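Local coordinates for protein 3-dehydroshikimate dehydratase (Bacillus anthracis, PDB 3DX5) that catalyses the manganese-dependent dehydration of 3-dehydroshikimate to 3,4-dihydroxybenzoate, which supplies the catechol unit of the siderophore petrobactin, at residues Ile101-Gly106 against Val139-His144. Sequence-based numbering, arbitrary orientation.
Sequences IRTFAG and VLLETH. With MN (manganese (II) ion), chain B; DHB (3,4-dihydroxybenzoic acid), chain D.
Arg-102 and Glu-142 meet in a salt bridge: NH2 of Arg-102 lies 2.7 Å from OE1 of Glu-142, above the carboxylate plane. The same NH2 donates to O2 of the 3,4-dihydroxybenzoic acid at 2.8 Å, and NH1 adds a weak hydrogen bond to that oxygen. CG of Arg-102 stands anti to the backbone N (chi1 -176°), the chain bends at chi2 and chi3, and a bond from NE to Asp-69 O helps hold the guanidinium. Glu-142 OE2 binds manganese at 2.1 Å beside Asp-172, His-198 and Glu-253, so one carboxylate links metal and arginine. The Phe-104 ring spans two groups: CE2 lies 3.5 Å above the guanidinium plane, over its centre, while CE1 points into the His-144 face, 3.4 Å from CG of His-144, an edge-to-face pair with planes at 51°. His-144, the probable proton acceptor, brings NE2 within 2.9 Å of the ligand's O3. These residues sit at and just beyond the C-terminal ends of parallel strands 100-103 and 138-142 of a TIM barrel, joined by helix 115-134 as a beta-alpha-beta unit. Thr-103 N donates to Leu-140 O (2.9 Å), and Glu-142 N to Thr-103 O. Where the strands part, a water accepts from Ala-105 N and donates to Glu-142 O.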
# COMPACT_ATOMS: atom_id res chain seq x y z
N ILE A 101 -13.65 -14.87 -5.89
CA ILE A 101 -13.39 -13.47 -5.60
C ILE A 101 -13.66 -13.19 -4.11
O ILE A 101 -14.78 -13.42 -3.61
CB ILE A 101 -14.33 -12.52 -6.40
CG1 ILE A 101 -14.18 -12.72 -7.92
CG2 ILE A 101 -14.08 -11.05 -6.02
CD1 ILE A 101 -12.70 -12.62 -8.47
N ARG A 102 -12.67 -12.67 -3.41
CA ARG A 102 -12.82 -12.35 -2.00
C ARG A 102 -13.30 -10.91 -1.86
O ARG A 102 -12.77 -9.99 -2.49
CB ARG A 102 -11.45 -12.53 -1.31
CG ARG A 102 -11.40 -12.32 0.24
CD ARG A 102 -11.59 -10.85 0.76
NE ARG A 102 -10.75 -9.79 0.17
CZ ARG A 102 -9.53 -9.48 0.60
NH1 ARG A 102 -8.85 -8.49 0.02
NH2 ARG A 102 -9.00 -10.18 1.62
N THR A 103 -14.31 -10.70 -1.03
CA THR A 103 -14.73 -9.35 -0.68
C THR A 103 -15.10 -9.29 0.79
O THR A 103 -15.09 -10.31 1.48
CB THR A 103 -15.86 -8.80 -1.61
OG1 THR A 103 -16.02 -7.40 -1.37
CG2 THR A 103 -17.22 -9.49 -1.35
N PHE A 104 -15.36 -8.08 1.28
CA PHE A 104 -15.74 -7.84 2.67
C PHE A 104 -17.19 -7.42 2.71
O PHE A 104 -17.68 -6.80 1.76
CB PHE A 104 -14.86 -6.75 3.30
CG PHE A 104 -13.42 -7.18 3.45
CD1 PHE A 104 -13.05 -8.08 4.45
CD2 PHE A 104 -12.45 -6.75 2.56
CE1 PHE A 104 -11.75 -8.51 4.58
CE2 PHE A 104 -11.12 -7.17 2.70
CZ PHE A 104 -10.78 -8.05 3.69
N ALA A 105 -17.90 -7.75 3.78
CA ALA A 105 -19.31 -7.43 3.87
C ALA A 105 -19.48 -6.18 4.72
O ALA A 105 -19.71 -6.25 5.92
CB ALA A 105 -20.09 -8.59 4.48
N GLY A 106 -19.34 -5.03 4.07
CA GLY A 106 -19.52 -3.76 4.75
C GLY A 106 -18.26 -3.23 5.39
O GLY A 106 -17.24 -3.90 5.40
N VAL A 139 -18.46 -15.86 -4.70
CA VAL A 139 -18.13 -14.69 -3.90
C VAL A 139 -17.84 -15.16 -2.48
O VAL A 139 -18.73 -15.66 -1.78
CB VAL A 139 -19.32 -13.68 -3.90
CG1 VAL A 139 -19.02 -12.47 -2.98
CG2 VAL A 139 -19.62 -13.25 -5.30
N LEU A 140 -16.60 -14.97 -2.02
CA LEU A 140 -16.23 -15.35 -0.67
C LEU A 140 -16.16 -14.13 0.22
O LEU A 140 -15.34 -13.22 -0.01
CB LEU A 140 -14.87 -16.03 -0.65
CG LEU A 140 -14.87 -17.53 -1.01
CD1 LEU A 140 -15.27 -17.74 -2.52
CD2 LEU A 140 -13.52 -18.14 -0.71
N LEU A 141 -16.99 -14.10 1.27
CA LEU A 141 -16.88 -13.05 2.26
C LEU A 141 -15.84 -13.48 3.25
O LEU A 141 -15.83 -14.63 3.72
CB LEU A 141 -18.22 -12.82 2.99
CG LEU A 141 -19.42 -12.48 2.09
CD1 LEU A 141 -20.71 -12.35 2.96
CD2 LEU A 141 -19.19 -11.24 1.24
N GLU A 142 -14.95 -12.56 3.59
CA GLU A 142 -13.91 -12.84 4.57
C GLU A 142 -14.43 -12.51 5.99
O GLU A 142 -15.09 -11.51 6.18
CB GLU A 142 -12.65 -12.03 4.21
CG GLU A 142 -11.48 -12.33 5.13
CD GLU A 142 -10.17 -11.95 4.51
OE1 GLU A 142 -10.00 -12.09 3.28
OE2 GLU A 142 -9.30 -11.51 5.26
N THR A 143 -14.19 -13.37 6.97
CA THR A 143 -14.56 -13.09 8.35
C THR A 143 -13.58 -12.02 8.91
O THR A 143 -12.36 -12.25 8.98
CB THR A 143 -14.52 -14.37 9.20
OG1 THR A 143 -13.26 -14.99 9.01
CG2 THR A 143 -15.65 -15.41 8.76
N HIS A 144 -14.13 -10.87 9.28
CA HIS A 144 -13.37 -9.67 9.63
C HIS A 144 -14.07 -8.79 10.67
O HIS A 144 -15.28 -8.61 10.58
CB HIS A 144 -13.20 -8.79 8.39
CG HIS A 144 -11.78 -8.63 8.01
ND1 HIS A 144 -11.17 -7.40 7.91
CD2 HIS A 144 -10.82 -9.56 7.79
CE1 HIS A 144 -9.91 -7.58 7.56
NE2 HIS A 144 -9.67 -8.88 7.49
MN MN B . -7.42 -12.05 5.96
C1 DHB D . -6.79 -7.41 4.67
C2 DHB D . -7.03 -8.70 5.14
C3 DHB D . -6.91 -8.99 6.50
O3 DHB D . -7.13 -10.23 7.04
C4 DHB D . -6.57 -7.90 7.42
O4 DHB D . -6.48 -8.21 8.73
C5 DHB D . -6.37 -6.60 6.94
C6 DHB D . -6.48 -6.38 5.56
C DHB D . -6.90 -7.13 3.18
O1 DHB D . -6.75 -6.01 2.68
O2 DHB D . -7.15 -8.14 2.35
O HOH W 1 -16.28 -9.03 5.82